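Local coordinates for probable sulfate-binding lipoprotein SubI (Mycobacterium tuberculosis, PDB 6DDN) that probably binds sulfate as the extracytoplasmic carrier protein of a sulfate uptake system, at residues G297-D302 against L312-A317; T258-N263 against A317-I322; S53-A58 against Q83-Y88; D105-S110 against P264-A269. All blocks are in the same frame, centred on the assembly; numbering follows the deposited sequence.

Interaction 1 of 4, residues G297-D302 against L312-A317; sequences GFRPVD and LFPVPA
Arg299 covers one face of the Phe313 ring, its CG 3.8 Å from the ring centroid, over the face though displaced toward the rim, close enough to the ring normal for a CH-pi contact; Gly297 CA lies at the ring's edge, in plane. The guanidinium of Arg299 in turn carries Phe313 CB over the centre of one face, with Arg299 CZ 3.4 Å from that CB, while Pro314 O stands at its edge, in plane. Ring and guanidinium are not stacked: their planes are 50° apart and the side chains run past each other in opposite directions. An arginine chain extended from CG to NE (chi3 -176°) spans the root of Phe313 and brings its far nitrogen to the next carbonyl. The resulting bond, Arg299 NH2 to Pro314 O at 3.0 Å, is almost straight (173°), although the donor sits above the carbonyl plane. A salt bridge from NE to Glu237 adds a second restraint on the guanidinium. Farther round the ring, Gly297 O is 3.6 Å from Phe313 CE1, and Pro300 CD is 3.9 Å from Phe313 CE2. Gly297, with positive phi, completes a Schellman motif ending helix 287-295, whose Ala294 touches Phe313. Arg299 pairs by backbone with Gly139, and the contact packs the loop between helix 303-308 and strand 318-320 across short strand 299-300 in a type 2 periplasmic binding protein fold.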
# COMPACT_ATOMS: atom_id res chain seq x y z
N GLY A 297 -6.32 7.99 7.14
CA GLY A 297 -6.39 6.55 7.27
C GLY A 297 -5.11 5.81 7.00
O GLY A 297 -5.12 4.57 7.00
N PHE A 298 -4.00 6.51 6.78
CA PHE A 298 -2.71 5.88 6.54
C PHE A 298 -1.89 5.95 7.83
O PHE A 298 -1.82 7.00 8.47
CB PHE A 298 -1.96 6.57 5.40
CG PHE A 298 -2.72 6.59 4.10
CD1 PHE A 298 -3.73 7.52 3.88
CD2 PHE A 298 -2.42 5.69 3.09
CE1 PHE A 298 -4.43 7.54 2.69
CE2 PHE A 298 -3.12 5.71 1.89
CZ PHE A 298 -4.12 6.63 1.69
N ARG A 299 -1.28 4.83 8.19
CA ARG A 299 -0.56 4.76 9.45
C ARG A 299 0.75 5.53 9.36
O ARG A 299 1.61 5.19 8.53
CB ARG A 299 -0.30 3.30 9.83
CG ARG A 299 -1.53 2.64 10.42
CD ARG A 299 -1.45 1.13 10.40
NE ARG A 299 -2.69 0.54 10.89
CZ ARG A 299 -2.79 -0.17 12.02
NH1 ARG A 299 -1.72 -0.37 12.78
NH2 ARG A 299 -3.96 -0.66 12.39
N PRO A 300 0.95 6.57 10.17
CA PRO A 300 2.16 7.38 10.05
C PRO A 300 3.37 6.70 10.67
O PRO A 300 3.26 5.81 11.52
CB PRO A 300 1.80 8.65 10.82
CG PRO A 300 0.84 8.17 11.86
CD PRO A 300 0.05 7.06 11.22
N VAL A 301 4.55 7.15 10.24
CA VAL A 301 5.81 6.64 10.78
C VAL A 301 6.37 7.52 11.89
O VAL A 301 7.28 7.07 12.61
CB VAL A 301 6.87 6.48 9.67
CG1 VAL A 301 6.39 5.49 8.62
CG2 VAL A 301 7.19 7.82 9.03
N ASP A 302 5.87 8.74 12.05
CA ASP A 302 6.28 9.58 13.16
C ASP A 302 5.84 8.93 14.47
O ASP A 302 4.63 8.77 14.69
CB ASP A 302 5.66 10.98 13.03
CG ASP A 302 6.28 11.99 13.98
OD1 ASP A 302 6.45 11.67 15.18
OD2 ASP A 302 6.59 13.11 13.53
N LEU A 312 -6.85 4.60 16.79
CA LEU A 312 -7.59 4.34 15.56
C LEU A 312 -6.89 3.36 14.63
O LEU A 312 -7.54 2.83 13.72
CB LEU A 312 -7.85 5.64 14.77
CG LEU A 312 -8.77 6.69 15.39
CD1 LEU A 312 -9.93 6.06 16.14
CD2 LEU A 312 -7.96 7.55 16.29
N PHE A 313 -5.61 3.13 14.83
CA PHE A 313 -4.87 2.14 14.08
C PHE A 313 -4.50 1.00 15.02
O PHE A 313 -3.39 0.96 15.55
CB PHE A 313 -3.63 2.77 13.44
CG PHE A 313 -3.95 3.90 12.52
CD1 PHE A 313 -4.80 3.72 11.44
CD2 PHE A 313 -3.41 5.16 12.72
CE1 PHE A 313 -5.10 4.76 10.58
CE2 PHE A 313 -3.70 6.21 11.88
CZ PHE A 313 -4.55 6.01 10.80
N PRO A 314 -5.42 0.07 15.26
CA PRO A 314 -5.22 -0.92 16.32
C PRO A 314 -4.15 -1.94 15.96
O PRO A 314 -4.05 -2.38 14.81
CB PRO A 314 -6.59 -1.58 16.46
CG PRO A 314 -7.17 -1.48 15.09
CD PRO A 314 -6.68 -0.17 14.53
N VAL A 315 -3.34 -2.29 16.95
CA VAL A 315 -2.34 -3.35 16.73
C VAL A 315 -3.05 -4.69 16.64
O VAL A 315 -4.00 -4.94 17.41
CB VAL A 315 -1.30 -3.34 17.86
CG1 VAL A 315 -1.96 -3.57 19.21
CG2 VAL A 315 -0.21 -4.38 17.61
N PRO A 316 -2.68 -5.55 15.70
CA PRO A 316 -3.28 -6.89 15.64
C PRO A 316 -2.61 -7.80 16.67
O PRO A 316 -1.74 -7.39 17.44
CB PRO A 316 -2.99 -7.33 14.21
CG PRO A 316 -1.70 -6.65 13.89
CD PRO A 316 -1.76 -5.31 14.58
N ALA A 317 -3.03 -9.07 16.66
CA ALA A 317 -2.37 -10.05 17.51
C ALA A 317 -0.94 -10.29 17.05
O ALA A 317 -0.06 -10.56 17.88
CB ALA A 317 -3.15 -11.37 17.51

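Interaction 2 of 4, residues T258-N263 against A317-I322; sequences TFKIEN and AKLWTI. With SO4 (sulfate ion), chain H.
Thr258 and Phe259 bridge Leu319 and Trp320 in parallel register, the axes of strands 258-263 and 318-320 approaching to 4.4 Å at a strongly twisted 49°. This short pairing adds residues 318-320 to the mixed sheet of the binding-protein fold. Three backbone bonds define it: Thr258 N to Lys318 O, Trp320 N to Thr258 O at 2.8 Å, and Lys260 N to Trp320 O. The Phe259 ring has one face over the opposing backbone, with Trp320 O lying 3.5 Å above the ring plane. Its rim continues to Trp320 CB, 3.5 Å from Phe259 CD1, and to Ile322 CD1, 3.9 Å from Phe259 CZ. Phe259 and Trp320 cross at about a right angle, both touching helix 177-190. On the sheet face of Thr258 and Leu319 the two side chains lie side by side, with Thr258 CG2 4.0 Å from Leu319 CD1. Leu319 CG, anti to its own amide nitrogen (chi1 -172°), reaches 3.7 Å from Lys260 CB. Thr258 OG1 bonds Val142 O, and Trp320 NE1 bonds Gln257 OE1. A sulfate, probably from the crystallisation liquor, has O3 nearest Leu319 N, at a separation too short to trust in detail, and 3.3 Å from Lys318 CD.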
# COMPACT_ATOMS: atom_id res chain seq x y z
N THR A 258 -1.75 -10.25 10.65
CA THR A 258 -1.76 -9.49 9.41
C THR A 258 -0.34 -9.01 9.12
O THR A 258 0.58 -9.18 9.93
CB THR A 258 -2.73 -8.30 9.48
OG1 THR A 258 -2.92 -7.77 8.16
CG2 THR A 258 -2.17 -7.21 10.38
N PHE A 259 -0.17 -8.41 7.94
CA PHE A 259 1.14 -7.98 7.47
C PHE A 259 1.25 -6.46 7.53
O PHE A 259 0.27 -5.74 7.29
CB PHE A 259 1.39 -8.45 6.04
CG PHE A 259 2.84 -8.72 5.74
CD1 PHE A 259 3.40 -9.95 6.05
CD2 PHE A 259 3.64 -7.75 5.17
CE1 PHE A 259 4.73 -10.21 5.79
CE2 PHE A 259 4.97 -8.00 4.91
CZ PHE A 259 5.52 -9.23 5.22
N LYS A 260 2.45 -5.98 7.84
CA LYS A 260 2.71 -4.55 7.92
C LYS A 260 3.00 -4.01 6.53
O LYS A 260 3.99 -4.39 5.90
CB LYS A 260 3.87 -4.26 8.86
CG LYS A 260 4.15 -2.79 9.08
CD LYS A 260 5.59 -2.56 9.51
CE LYS A 260 5.75 -1.23 10.24
NZ LYS A 260 7.12 -1.07 10.82
N ILE A 261 2.13 -3.12 6.05
CA ILE A 261 2.30 -2.50 4.74
C ILE A 261 3.15 -1.24 4.90
O ILE A 261 2.87 -0.40 5.76
CB ILE A 261 0.93 -2.16 4.12
CG1 ILE A 261 0.11 -3.44 3.94
CG2 ILE A 261 1.11 -1.44 2.79
CD1 ILE A 261 -1.19 -3.23 3.19
N GLU A 262 4.20 -1.13 4.09
CA GLU A 262 5.09 0.02 4.10
C GLU A 262 5.20 0.56 2.69
O GLU A 262 5.71 -0.12 1.80
CB GLU A 262 6.47 -0.35 4.65
CG GLU A 262 6.46 -0.94 6.04
CD GLU A 262 7.85 -1.10 6.62
OE1 GLU A 262 8.20 -0.34 7.55
OE2 GLU A 262 8.59 -1.98 6.14
N ASN A 263 4.72 1.79 2.48
CA ASN A 263 4.64 2.36 1.14
C ASN A 263 5.79 3.33 0.92
O ASN A 263 5.81 4.40 1.53
CB ASN A 263 3.30 3.07 0.96
CG ASN A 263 2.12 2.16 1.21
OD1 ASN A 263 1.31 2.40 2.11
ND2 ASN A 263 2.02 1.09 0.43
N ALA A 317 -3.03 -9.07 16.66
CA ALA A 317 -2.37 -10.05 17.51
C ALA A 317 -0.94 -10.29 17.05
O ALA A 317 -0.06 -10.56 17.88
CB ALA A 317 -3.15 -11.37 17.51
N LYS A 318 -0.68 -10.18 15.75
CA LYS A 318 0.66 -10.39 15.21
C LYS A 318 0.82 -9.55 13.95
O LYS A 318 0.08 -9.73 12.98
CB LYS A 318 0.89 -11.87 14.89
CG LYS A 318 2.26 -12.15 14.31
CD LYS A 318 3.35 -11.73 15.27
CE LYS A 318 4.72 -12.12 14.77
NZ LYS A 318 5.78 -11.73 15.74
N LEU A 319 1.79 -8.64 13.97
CA LEU A 319 2.10 -7.78 12.83
C LEU A 319 3.35 -8.33 12.16
O LEU A 319 4.47 -8.11 12.63
CB LEU A 319 2.29 -6.33 13.27
CG LEU A 319 2.43 -5.31 12.14
CD1 LEU A 319 1.16 -5.29 11.29
CD2 LEU A 319 2.74 -3.92 12.68
N TRP A 320 3.16 -9.04 11.05
CA TRP A 320 4.27 -9.56 10.28
C TRP A 320 4.87 -8.46 9.41
O TRP A 320 4.14 -7.64 8.84
CB TRP A 320 3.82 -10.73 9.40
CG TRP A 320 3.41 -11.94 10.18
CD1 TRP A 320 2.15 -12.45 10.31
CD2 TRP A 320 4.27 -12.81 10.93
NE1 TRP A 320 2.17 -13.57 11.09
CE2 TRP A 320 3.46 -13.82 11.48
CE3 TRP A 320 5.64 -12.84 11.18
CZ2 TRP A 320 3.97 -14.84 12.28
CZ3 TRP A 320 6.16 -13.85 11.97
CH2 TRP A 320 5.32 -14.84 12.51
N THR A 321 6.19 -8.44 9.32
CA THR A 321 6.91 -7.46 8.51
C THR A 321 7.76 -8.17 7.47
O THR A 321 8.09 -9.35 7.61
CB THR A 321 7.79 -6.55 9.38
OG1 THR A 321 8.87 -7.32 9.93
CG2 THR A 321 6.98 -5.94 10.51
N ILE A 322 8.13 -7.42 6.43
CA ILE A 322 8.99 -7.98 5.38
C ILE A 322 10.34 -8.39 5.96
O ILE A 322 11.00 -9.29 5.44
CB ILE A 322 9.14 -6.98 4.22
CG1 ILE A 322 9.33 -7.72 2.89
CG2 ILE A 322 10.31 -6.02 4.46
CD1 ILE A 322 8.09 -8.44 2.42
S SO4 H . 3.59 -7.74 16.90
O1 SO4 H . 4.36 -6.52 16.63
O2 SO4 H . 2.27 -7.38 17.42
O3 SO4 H . 3.43 -8.50 15.66
O4 SO4 H . 4.31 -8.56 17.87

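Interaction 3 of 4, residues S53-A58 against Q83-Y88; sequences SITLVA and QVITSY
Ile54 lays its CG1 branch against Val84, its CD1 reaching 3.7 Å from Val84 CG2 as the two side chains meet at a slant. A chi1 of 53° tucks CG1 over the main chain, flanked by N and C, turning the branch toward the neighbouring strand. Farther along this face, Ala58 CB is 3.7 Å from Tyr88 CD1. Ile54 and Val84 both rest on Phe280 of helix 274-284, while Leu56 and Tyr88 touch Trp66 of helix 63-74. On the other face Ser53 OG donates to Gln83 OE1 over 3.1 Å from above the carbonyl plane, and Thr55 OG1 lies 3.8 Å from Ile85 CD1. Ser87 OG is hydrogen-bonded to Lys102 NZ and Gln94 OE1, outside the pair. The backbone ladder is parallel, with axes 4.6 Å apart at closest approach and 23° between directions. Ile54 N bonds Gln83 O, Ile85 N bonds Ile54 O, and Leu56 N reaches Ile85 O at 2.7 Å. The bond from Ser87 N to Leu56 O is weak (127° at the hydrogen), but Ala58 N to Ser87 O at 2.7 Å follows. Strand 53-58, helix 63-74 and strand 83-88 thus form a beta-alpha-beta crossover, a building block of alpha/beta binding-protein lobes.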
# COMPACT_ATOMS: atom_id res chain seq x y z
N SER A 53 6.00 23.29 -11.45
CA SER A 53 5.07 22.17 -11.50
C SER A 53 5.84 20.86 -11.31
O SER A 53 6.85 20.63 -11.98
CB SER A 53 4.33 22.16 -12.84
OG SER A 53 3.39 21.10 -12.89
N ILE A 54 5.35 20.02 -10.40
CA ILE A 54 5.93 18.70 -10.16
C ILE A 54 4.85 17.65 -10.31
O ILE A 54 3.66 17.90 -10.06
CB ILE A 54 6.58 18.60 -8.76
CG1 ILE A 54 5.60 19.03 -7.67
CG2 ILE A 54 7.85 19.44 -8.70
CD1 ILE A 54 6.09 18.78 -6.26
N THR A 55 5.26 16.46 -10.74
CA THR A 55 4.34 15.36 -11.00
C THR A 55 4.66 14.19 -10.08
O THR A 55 5.80 13.72 -10.04
CB THR A 55 4.42 14.91 -12.46
OG1 THR A 55 3.94 15.95 -13.31
CG2 THR A 55 3.57 13.66 -12.67
N LEU A 56 3.65 13.73 -9.35
CA LEU A 56 3.77 12.55 -8.50
C LEU A 56 3.12 11.37 -9.21
O LEU A 56 1.91 11.39 -9.48
CB LEU A 56 3.11 12.78 -7.14
CG LEU A 56 2.99 11.53 -6.28
CD1 LEU A 56 4.36 11.03 -5.84
CD2 LEU A 56 2.11 11.79 -5.08
N VAL A 57 3.92 10.35 -9.51
CA VAL A 57 3.42 9.09 -10.04
C VAL A 57 3.29 8.14 -8.86
O VAL A 57 4.29 7.64 -8.33
CB VAL A 57 4.34 8.52 -11.12
CG1 VAL A 57 3.89 7.12 -11.52
CG2 VAL A 57 4.35 9.44 -12.34
N ALA A 58 2.06 7.90 -8.42
CA ALA A 58 1.78 7.08 -7.25
C ALA A 58 1.01 5.83 -7.65
O ALA A 58 0.53 5.70 -8.78
CB ALA A 58 1.01 7.87 -6.19
N GLN A 83 2.66 23.61 -8.00
CA GLN A 83 1.49 22.79 -8.22
C GLN A 83 1.89 21.33 -8.39
O GLN A 83 2.86 21.02 -9.08
CB GLN A 83 0.74 23.31 -9.45
CG GLN A 83 -0.22 22.33 -10.11
CD GLN A 83 -0.12 22.41 -11.62
OE1 GLN A 83 0.92 22.78 -12.17
NE2 GLN A 83 -1.22 22.08 -12.30
N VAL A 84 1.15 20.44 -7.74
CA VAL A 84 1.45 19.02 -7.72
C VAL A 84 0.42 18.30 -8.57
O VAL A 84 -0.76 18.24 -8.22
CB VAL A 84 1.46 18.46 -6.29
CG1 VAL A 84 1.75 16.96 -6.31
CG2 VAL A 84 2.48 19.19 -5.43
N ILE A 85 0.86 17.76 -9.70
CA ILE A 85 0.04 16.89 -10.53
C ILE A 85 0.22 15.46 -10.03
O ILE A 85 1.31 15.07 -9.61
CB ILE A 85 0.40 17.02 -12.02
CG1 ILE A 85 0.43 18.49 -12.43
CG2 ILE A 85 -0.58 16.25 -12.89
CD1 ILE A 85 1.47 18.79 -13.47
N THR A 86 -0.86 14.68 -10.07
CA THR A 86 -0.87 13.34 -9.52
C THR A 86 -1.25 12.32 -10.59
O THR A 86 -1.97 12.64 -11.54
CB THR A 86 -1.84 13.24 -8.34
OG1 THR A 86 -3.15 13.63 -8.77
CG2 THR A 86 -1.39 14.15 -7.20
N SER A 87 -0.75 11.10 -10.42
CA SER A 87 -1.05 10.00 -11.33
C SER A 87 -1.10 8.72 -10.52
O SER A 87 -0.09 8.30 -9.95
CB SER A 87 0.00 9.90 -12.44
OG SER A 87 -0.27 8.81 -13.30
N TYR A 88 -2.28 8.09 -10.48
CA TYR A 88 -2.50 6.87 -9.71
C TYR A 88 -2.83 5.72 -10.65
O TYR A 88 -3.54 5.90 -11.64
CB TYR A 88 -3.62 7.05 -8.69
CG TYR A 88 -3.49 8.30 -7.84
CD1 TYR A 88 -2.66 8.32 -6.73
CD2 TYR A 88 -4.18 9.46 -8.17
CE1 TYR A 88 -2.53 9.46 -5.95
CE2 TYR A 88 -4.06 10.60 -7.40
CZ TYR A 88 -3.24 10.60 -6.29
OH TYR A 88 -3.12 11.74 -5.53

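Interaction 4 of 4, residues D105-S110 against P264-A269; sequences DLVNFS and PLAVVA
Val107 and Ala266 form the hydrogen-bonded pair at the middle of this antiparallel ladder, Val107 N to Ala266 O and Ala266 N to Val107 O each spanning 2.9 Å, with strand directions 167° apart. Leu106 with Val267 and Asn108 with Leu265 are the non-hydrogen-bonded pairs on either side. A further backbone bond, Val268 N to Asp105 O at 3.0 Å, comes from above the carbonyl plane. At the other end Pro264 O accepts both Asn108 ND2 at 2.9 Å and Phe109 N at 3.1 Å, from opposite faces of its carbonyl plane. With CG anti to the backbone N (chi1 171°), the Asn108 amide returns to the partner strand. Apolar contacts occur on both faces: Leu106 CD2 lies 3.8 Å from Val267 CG2 and also meets Leu265 CD1, whereas Val107 CG1 is 3.9 Å from Val268 CG2. Ser110, bonded through OG to Tyr236, has its side chain about 3 Å (nearest atoms) from a sulfate that probably comes from the crystallisation liquor but may mark the anion site. ND2 on Pro264 O and OD1 on Trp66 NE1 fix the rotation of the Asn108 amide, while the Phe109 N bond to Pro264 O continues the pairing just past strand 106-108.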
# COMPACT_ATOMS: atom_id res chain seq x y z
N ASP A 105 8.37 13.47 -11.15
CA ASP A 105 9.29 14.13 -10.25
C ASP A 105 9.38 13.44 -8.89
O ASP A 105 10.39 13.59 -8.20
CB ASP A 105 8.90 15.60 -10.05
CG ASP A 105 8.88 16.37 -11.36
OD1 ASP A 105 9.96 16.78 -11.84
OD2 ASP A 105 7.78 16.58 -11.92
N LEU A 106 8.35 12.69 -8.51
CA LEU A 106 8.35 11.89 -7.30
C LEU A 106 7.61 10.58 -7.56
O LEU A 106 6.64 10.54 -8.32
CB LEU A 106 7.69 12.61 -6.12
CG LEU A 106 8.46 13.75 -5.48
CD1 LEU A 106 7.72 15.06 -5.70
CD2 LEU A 106 8.65 13.48 -4.00
N VAL A 107 8.08 9.52 -6.91
CA VAL A 107 7.44 8.22 -6.98
C VAL A 107 6.96 7.85 -5.58
O VAL A 107 7.64 8.13 -4.59
CB VAL A 107 8.38 7.13 -7.54
CG1 VAL A 107 8.39 7.21 -9.05
CG2 VAL A 107 9.78 7.30 -6.97
N ASN A 108 5.78 7.25 -5.51
CA ASN A 108 5.22 6.73 -4.26
C ASN A 108 4.49 5.44 -4.62
O ASN A 108 3.37 5.48 -5.13
CB ASN A 108 4.29 7.74 -3.60
CG ASN A 108 3.54 7.15 -2.42
OD1 ASN A 108 2.32 7.26 -2.33
ND2 ASN A 108 4.27 6.52 -1.51
N PHE A 109 5.13 4.31 -4.36
CA PHE A 109 4.63 3.03 -4.84
C PHE A 109 4.18 2.16 -3.68
O PHE A 109 4.46 2.43 -2.51
CB PHE A 109 5.70 2.33 -5.68
CG PHE A 109 5.96 3.00 -6.99
CD1 PHE A 109 4.94 3.63 -7.67
CD2 PHE A 109 7.24 3.02 -7.54
CE1 PHE A 109 5.17 4.26 -8.88
CE2 PHE A 109 7.48 3.65 -8.75
CZ PHE A 109 6.44 4.27 -9.42
N SER A 110 3.44 1.10 -4.03
CA SER A 110 2.89 0.21 -3.01
C SER A 110 3.98 -0.55 -2.27
O SER A 110 3.91 -0.71 -1.05
CB SER A 110 1.91 -0.77 -3.65
OG SER A 110 1.51 -1.77 -2.74
N PRO A 264 6.75 3.00 0.06
CA PRO A 264 7.92 3.87 -0.11
C PRO A 264 7.64 5.09 -0.98
O PRO A 264 6.73 5.11 -1.81
CB PRO A 264 8.94 2.95 -0.80
CG PRO A 264 8.10 1.95 -1.53
CD PRO A 264 6.88 1.73 -0.68
N LEU A 265 8.46 6.12 -0.75
CA LEU A 265 8.42 7.36 -1.50
C LEU A 265 9.84 7.80 -1.79
O LEU A 265 10.71 7.74 -0.91
CB LEU A 265 7.68 8.46 -0.73
CG LEU A 265 7.86 9.91 -1.19
CD1 LEU A 265 6.91 10.25 -2.33
CD2 LEU A 265 7.66 10.87 -0.02
N ALA A 266 10.09 8.25 -3.02
CA ALA A 266 11.42 8.67 -3.41
C ALA A 266 11.32 9.77 -4.46
O ALA A 266 10.35 9.84 -5.21
CB ALA A 266 12.25 7.50 -3.96
N VAL A 267 12.33 10.63 -4.48
CA VAL A 267 12.43 11.66 -5.51
C VAL A 267 13.00 11.03 -6.78
O VAL A 267 13.92 10.20 -6.72
CB VAL A 267 13.30 12.83 -5.01
CG1 VAL A 267 13.91 13.59 -6.17
CG2 VAL A 267 12.47 13.76 -4.14
N VAL A 268 12.44 11.40 -7.92
CA VAL A 268 12.94 10.91 -9.21
C VAL A 268 14.21 11.68 -9.55
O VAL A 268 14.21 12.91 -9.62
CB VAL A 268 11.88 11.06 -10.31
CG1 VAL A 268 12.54 11.05 -11.68
CG2 VAL A 268 10.85 9.96 -10.19
N ALA A 269 15.30 10.94 -9.78
CA ALA A 269 16.59 11.58 -10.02
C ALA A 269 16.61 12.35 -11.34
O ALA A 269 17.26 13.40 -11.43
CB ALA A 269 17.71 10.54 -10.00

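From the N terminus, interaction 3 closes first, bringing 83-88 beside 53-58 across one intervening helix. Its first strand also pairs with 106-108, so interaction 4 extends the same sheet, but closes only after a long excursion, at 264-269. Before that closure, interaction 2 opens at 258-263, and the two cross, sharing the broken strand 257-267; Asn263 ND2 to Ser110 O, a probable hydrogen bond, joins them directly. Interaction 1 lies within the span of interaction 2, shares Ala317 with it and packs Pro316 on Thr258. Strand 257-267 thus connects the region of interactions 1 and 2 to that of interactions 3 and 4, the centres of 2 and 3 being about 28 Å apart.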